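Local coordinates for protection of telomeres protein 1 (Schizosaccharomyces pombe, PDB 7CUI) that protects the single-stranded 3' overhang of telomeres by binding the sequence GGTTAC, and regulates telomerase and telomere length, at residues Y167-P173 and Q188-F194; L31-I37 and R49-V55. All coordinates share one frame; numbering follows the deposited sequence.

Contact 1: residues Y167-P173 and Q188-F194; sequences YVKEYIP and QKRWRGF
Tyr171 O receives Arg190 N at 2.8 Å in an almost straight bond (177°), and Lys189 CA comes to 3.4 Å of the same oxygen as a weaker C-H donor. In the same antiparallel ladder Arg192 O repeats the pattern, taking Lys169 N at 2.8 Å with Val168 CA beside it. The side chains divide between the sheet's two faces. On one, Tyr171 CG lies between its backbone N and carbonyl carbon (chi1 68°), which brings the ring across to the other strand, where Arg190 CB lies over one face, 3.9 Å from the centroid. Phe194 is placed likewise, and Tyr167 CB sits over one face of the Phe194 ring, 3.7 Å from its centroid. Lys169 and Arg192 run side by side, and Asp102 forms salt bridges with both, which would offset the closeness of their positive charges. On the opposite face Glu170 extends alongside Trp191, its CG 3.4 Å from NE1, the carboxylate turned 32° from the indole plane. The salt bridge from Lys189 NZ to Glu170 OE2 is long, 3.7 Å; OE1 has its stronger partners in Arg49 and His51. A chain of another protein lies against the sheet face carrying Lys169, Tyr171 and Arg192, with an acidic side chain in a salt bridge to Arg190 and its backbone hydrogen-bonded to Tyr171 OH. The two strands are neighbours in a curled sheet whose pairings close on themselves, consistent with an OB-fold barrel: strand 49-73 pairs antiparallel with the other edge of strand 163-171, strand 93-99 runs parallel to strand 190-198, and helix 34-38 packs on Trp191.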
# COMPACT_ATOMS: atom_id res chain seq x y z
N TYR A 167 3.87 -8.90 -1.74
CA TYR A 167 4.95 -8.71 -2.70
C TYR A 167 5.10 -7.22 -2.99
O TYR A 167 4.11 -6.52 -3.17
CB TYR A 167 4.64 -9.39 -4.04
CG TYR A 167 4.35 -10.87 -4.00
CD1 TYR A 167 4.80 -11.68 -2.97
CD2 TYR A 167 3.65 -11.47 -5.04
CE1 TYR A 167 4.54 -13.04 -2.96
CE2 TYR A 167 3.38 -12.83 -5.04
CZ TYR A 167 3.83 -13.62 -4.00
OH TYR A 167 3.56 -14.96 -3.99
N VAL A 168 6.35 -6.75 -3.05
CA VAL A 168 6.62 -5.36 -3.38
C VAL A 168 7.62 -5.31 -4.53
O VAL A 168 8.55 -6.12 -4.59
CB VAL A 168 7.10 -4.54 -2.17
CG1 VAL A 168 6.09 -4.55 -1.04
CG2 VAL A 168 8.48 -4.95 -1.69
N LYS A 169 7.40 -4.37 -5.45
CA LYS A 169 8.38 -4.06 -6.48
C LYS A 169 9.04 -2.72 -6.15
O LYS A 169 8.36 -1.71 -5.97
CB LYS A 169 7.77 -4.13 -7.88
CG LYS A 169 6.46 -3.39 -8.10
CD LYS A 169 5.78 -3.78 -9.39
CE LYS A 169 4.34 -3.34 -9.46
NZ LYS A 169 3.66 -3.83 -10.68
N GLU A 170 10.37 -2.75 -6.04
CA GLU A 170 11.19 -1.60 -5.70
C GLU A 170 11.64 -0.94 -7.00
O GLU A 170 12.03 -1.63 -7.94
CB GLU A 170 12.40 -2.08 -4.90
CG GLU A 170 13.22 -0.98 -4.26
CD GLU A 170 14.28 -1.51 -3.30
OE1 GLU A 170 14.53 -2.73 -3.33
OE2 GLU A 170 14.83 -0.71 -2.53
N TYR A 171 11.60 0.40 -7.03
CA TYR A 171 11.87 1.15 -8.24
C TYR A 171 12.16 2.60 -7.89
O TYR A 171 11.91 3.03 -6.76
CB TYR A 171 10.68 1.08 -9.20
CG TYR A 171 9.45 1.80 -8.70
CD1 TYR A 171 8.62 1.22 -7.75
CD2 TYR A 171 9.12 3.07 -9.16
CE1 TYR A 171 7.50 1.88 -7.27
CE2 TYR A 171 8.00 3.74 -8.70
CZ TYR A 171 7.19 3.14 -7.75
OH TYR A 171 6.08 3.79 -7.28
N ILE A 172 12.65 3.36 -8.87
CA ILE A 172 12.97 4.77 -8.69
C ILE A 172 12.22 5.56 -9.76
O ILE A 172 12.59 5.50 -10.93
CB ILE A 172 14.49 5.00 -8.81
CG1 ILE A 172 15.29 4.11 -7.85
CG2 ILE A 172 14.83 6.48 -8.63
CD1 ILE A 172 16.72 3.85 -8.29
N PRO A 173 11.16 6.33 -9.41
CA PRO A 173 10.40 7.06 -10.44
C PRO A 173 11.10 8.36 -10.81
O PRO A 173 11.97 8.84 -10.09
CB PRO A 173 9.08 7.36 -9.73
CG PRO A 173 9.48 7.54 -8.28
CD PRO A 173 10.63 6.57 -8.06
N GLN A 188 14.96 8.19 -2.81
CA GLN A 188 14.36 8.33 -4.13
C GLN A 188 13.71 7.03 -4.56
O GLN A 188 13.06 6.98 -5.61
CB GLN A 188 15.40 8.81 -5.15
CG GLN A 188 15.56 10.33 -5.19
CD GLN A 188 16.50 10.86 -4.13
OE1 GLN A 188 17.31 10.13 -3.58
NE2 GLN A 188 16.39 12.14 -3.84
N LYS A 189 13.86 5.98 -3.75
CA LYS A 189 13.22 4.70 -4.05
C LYS A 189 11.78 4.72 -3.56
O LYS A 189 11.46 5.34 -2.55
CB LYS A 189 14.02 3.54 -3.46
CG LYS A 189 15.33 3.22 -4.16
CD LYS A 189 16.05 2.02 -3.58
CE LYS A 189 17.08 1.41 -4.51
NZ LYS A 189 16.46 0.62 -5.60
N ARG A 190 10.91 4.04 -4.32
CA ARG A 190 9.52 3.80 -3.95
C ARG A 190 9.26 2.29 -3.99
O ARG A 190 9.93 1.56 -4.72
CB ARG A 190 8.58 4.51 -4.93
CG ARG A 190 8.02 5.84 -4.45
CD ARG A 190 9.03 6.75 -3.78
NE ARG A 190 8.56 8.11 -3.56
CZ ARG A 190 9.33 9.09 -3.10
NH1 ARG A 190 10.60 8.87 -2.80
NH2 ARG A 190 8.82 10.30 -2.93
N TRP A 191 8.28 1.84 -3.21
CA TRP A 191 7.84 0.45 -3.22
C TRP A 191 6.37 0.37 -3.61
O TRP A 191 5.56 1.17 -3.15
CB TRP A 191 8.08 -0.22 -1.87
CG TRP A 191 9.53 -0.32 -1.52
CD1 TRP A 191 10.36 -1.38 -1.74
CD2 TRP A 191 10.33 0.71 -0.90
NE1 TRP A 191 11.62 -1.08 -1.29
CE2 TRP A 191 11.63 0.19 -0.77
CE3 TRP A 191 10.07 2.00 -0.45
CZ2 TRP A 191 12.67 0.92 -0.20
CZ3 TRP A 191 11.09 2.73 0.12
CH2 TRP A 191 12.38 2.20 0.24
N ARG A 192 6.04 -0.64 -4.41
CA ARG A 192 4.69 -0.82 -4.92
C ARG A 192 4.22 -2.25 -4.66
O ARG A 192 4.86 -3.20 -5.08
CB ARG A 192 4.66 -0.49 -6.41
CG ARG A 192 4.16 0.91 -6.72
CD ARG A 192 2.88 0.81 -7.51
NE ARG A 192 3.08 1.21 -8.90
CZ ARG A 192 2.46 0.68 -9.95
NH1 ARG A 192 1.60 -0.32 -9.79
NH2 ARG A 192 2.71 1.14 -11.15
N GLY A 193 3.08 -2.38 -3.96
CA GLY A 193 2.47 -3.68 -3.74
C GLY A 193 1.95 -4.28 -5.03
O GLY A 193 1.60 -3.55 -5.96
N PHE A 194 1.90 -5.62 -5.09
CA PHE A 194 1.31 -6.33 -6.22
C PHE A 194 1.12 -7.81 -5.87
O PHE A 194 1.65 -8.28 -4.86
CB PHE A 194 2.20 -6.19 -7.46
CG PHE A 194 3.46 -7.02 -7.42
CD1 PHE A 194 4.60 -6.54 -6.78
CD2 PHE A 194 3.51 -8.27 -8.01
CE1 PHE A 194 5.75 -7.30 -6.74
CE2 PHE A 194 4.67 -9.03 -7.97
CZ PHE A 194 5.79 -8.54 -7.34

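Contact 2: residues L31-I37 and R49-V55; sequences LTTISTI and RKHRLRV
Ile37 lays its CG1 over the middle of the His51 ring, 3.8 Å from the centroid and only 4° off the ring normal, a CH-pi contact between side chains that come from opposite directions. With CG1 anti to the carbonyl carbon (chi1 -74°), the same branch carries CD1 onward to meet Leu53 CD2 tip to tip at 3.8 Å. Ile34, one turn earlier, crosses Leu53 at about a right angle and reaches Val55 CG2 with its CD1. Polar bonds flank this packing: Arg49 NH2 donates to Ile37 O at 3.0 Å, arriving in the carbonyl plane on a lone pair, while its guanidinium has His51 CE1 over one face. Arg49 NE and His51 NE2 are both turned to Glu170. Replacing the imidazole of His51 with the methyl of an alanine is likely to leave Glu170 short of one donor and to open a gap beneath Ile37. The topology is consistent with an OB fold, in which strand 49-73 would be the long first strand of the barrel and helix 34-38 lies in the segment leading into it. Thr33 takes the N-cap position of that helix, and its OG1 shares a hydrogen bond with Thr36 OG1 at 2.9 Å. Before the helix, the chain meets the strand through its backbone, Thr32 N giving a nearly linear bond to Arg52 O at 3.1 Å (167°). Leu31 continues along the strand, its CD1 against Arg54 N at 3.4 Å, and its CD2 at the edge of the Arg54 guanidinium, near the plane of that group.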
# COMPACT_ATOMS: atom_id res chain seq x y z
N LEU A 31 11.06 -15.20 1.34
CA LEU A 31 10.74 -14.27 2.41
C LEU A 31 12.01 -13.61 2.95
O LEU A 31 12.92 -14.30 3.41
CB LEU A 31 9.99 -15.05 3.50
CG LEU A 31 9.57 -14.27 4.75
CD1 LEU A 31 8.62 -13.14 4.39
CD2 LEU A 31 8.93 -15.20 5.77
N THR A 32 12.05 -12.27 2.89
CA THR A 32 13.09 -11.46 3.51
C THR A 32 12.44 -10.46 4.48
O THR A 32 11.27 -10.60 4.80
CB THR A 32 14.00 -10.78 2.48
OG1 THR A 32 13.22 -9.87 1.70
CG2 THR A 32 14.74 -11.75 1.58
N THR A 33 13.22 -9.47 4.95
CA THR A 33 12.71 -8.51 5.93
C THR A 33 12.91 -7.08 5.44
O THR A 33 13.71 -6.83 4.54
CB THR A 33 13.40 -8.63 7.29
OG1 THR A 33 14.76 -8.22 7.12
CG2 THR A 33 13.32 -10.02 7.90
N ILE A 34 12.20 -6.15 6.08
CA ILE A 34 12.27 -4.73 5.77
C ILE A 34 13.63 -4.18 6.19
O ILE A 34 14.14 -3.25 5.58
CB ILE A 34 11.09 -3.96 6.42
CG1 ILE A 34 9.75 -4.40 5.83
CG2 ILE A 34 11.28 -2.45 6.30
CD1 ILE A 34 8.53 -3.89 6.58
N SER A 35 14.22 -4.79 7.23
CA SER A 35 15.55 -4.40 7.69
C SER A 35 16.57 -4.66 6.59
O SER A 35 17.41 -3.81 6.32
CB SER A 35 15.91 -5.10 8.97
OG SER A 35 16.98 -4.43 9.62
N THR A 36 16.45 -5.82 5.93
CA THR A 36 17.35 -6.24 4.86
C THR A 36 17.22 -5.30 3.66
O THR A 36 18.22 -4.96 3.03
CB THR A 36 17.10 -7.71 4.47
OG1 THR A 36 17.29 -8.51 5.64
CG2 THR A 36 18.01 -8.20 3.37
N ILE A 37 15.98 -4.90 3.36
CA ILE A 37 15.67 -4.05 2.22
C ILE A 37 16.35 -2.69 2.38
O ILE A 37 16.88 -2.15 1.41
CB ILE A 37 14.15 -3.94 2.00
CG1 ILE A 37 13.56 -5.23 1.42
CG2 ILE A 37 13.78 -2.73 1.16
CD1 ILE A 37 12.05 -5.27 1.41
N ARG A 49 14.17 -4.17 -7.81
CA ARG A 49 14.17 -5.40 -7.03
C ARG A 49 12.73 -5.85 -6.79
O ARG A 49 11.79 -5.08 -6.98
CB ARG A 49 14.91 -5.18 -5.70
CG ARG A 49 16.39 -4.86 -5.84
CD ARG A 49 17.15 -5.03 -4.53
NE ARG A 49 16.98 -3.93 -3.59
CZ ARG A 49 17.33 -3.97 -2.30
NH1 ARG A 49 17.86 -5.07 -1.78
NH2 ARG A 49 17.13 -2.91 -1.53
N LYS A 50 12.57 -7.10 -6.35
CA LYS A 50 11.27 -7.73 -6.16
C LYS A 50 11.34 -8.59 -4.90
O LYS A 50 12.03 -9.61 -4.90
CB LYS A 50 10.97 -8.58 -7.40
CG LYS A 50 9.58 -8.49 -8.00
CD LYS A 50 9.57 -8.92 -9.46
CE LYS A 50 8.26 -8.70 -10.19
NZ LYS A 50 7.50 -9.96 -10.37
N HIS A 51 10.66 -8.16 -3.83
CA HIS A 51 10.78 -8.80 -2.52
C HIS A 51 9.45 -9.37 -2.05
O HIS A 51 8.39 -9.05 -2.58
CB HIS A 51 11.29 -7.82 -1.45
CG HIS A 51 12.41 -6.92 -1.89
ND1 HIS A 51 13.73 -7.30 -1.83
CD2 HIS A 51 12.39 -5.65 -2.34
CE1 HIS A 51 14.49 -6.31 -2.25
NE2 HIS A 51 13.69 -5.28 -2.57
N ARG A 52 9.52 -10.19 -0.99
CA ARG A 52 8.37 -10.81 -0.36
C ARG A 52 8.47 -10.60 1.15
O ARG A 52 9.53 -10.82 1.73
CB ARG A 52 8.37 -12.31 -0.64
CG ARG A 52 7.08 -13.03 -0.31
CD ARG A 52 7.15 -14.46 -0.81
NE ARG A 52 7.09 -15.42 0.28
CZ ARG A 52 6.00 -16.11 0.60
NH1 ARG A 52 4.89 -15.95 -0.10
NH2 ARG A 52 6.04 -16.97 1.60
N LEU A 53 7.38 -10.17 1.78
CA LEU A 53 7.41 -9.84 3.19
C LEU A 53 6.19 -10.42 3.90
O LEU A 53 5.13 -10.56 3.31
CB LEU A 53 7.42 -8.31 3.36
CG LEU A 53 8.47 -7.56 2.56
CD1 LEU A 53 7.84 -6.94 1.33
CD2 LEU A 53 9.10 -6.47 3.40
N ARG A 54 6.38 -10.77 5.18
CA ARG A 54 5.28 -11.13 6.07
C ARG A 54 5.07 -9.95 7.01
O ARG A 54 5.97 -9.60 7.78
CB ARG A 54 5.58 -12.42 6.83
CG ARG A 54 4.36 -13.03 7.50
CD ARG A 54 4.59 -14.39 8.11
NE ARG A 54 5.22 -15.31 7.17
CZ ARG A 54 4.66 -16.42 6.70
NH1 ARG A 54 3.45 -16.77 7.09
NH2 ARG A 54 5.32 -17.18 5.85
N VAL A 55 3.87 -9.36 6.96
CA VAL A 55 3.74 -7.96 7.32
C VAL A 55 2.41 -7.69 8.02
O VAL A 55 1.48 -8.50 7.99
CB VAL A 55 3.97 -7.09 6.07
CG1 VAL A 55 2.69 -6.52 5.46
CG2 VAL A 55 5.01 -6.01 6.31

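In the fold
Along the sequence, both segments of contact 2 precede those of contact 1, yet their centres lie about 12 Å apart, because strand 163-171 pairs with strand 49-73 on one side and strand 190-198 on the other. Glu170 is the polar junction: its OE1 is 2.7 Å from Arg49 NE in a salt bridge and 2.8 Å from His51 NE2 in a probable hydrogen bond. Packing joins them too, with Trp191 NE1 3.7 Å from Ile37 CG2 and Tyr167 CE1 3.7 Å from Arg52 CD. This chain is the C-terminal part of the telomere protein; here the chain of another protein meets mainly contact 1, and packs on Lys50 in contact 2.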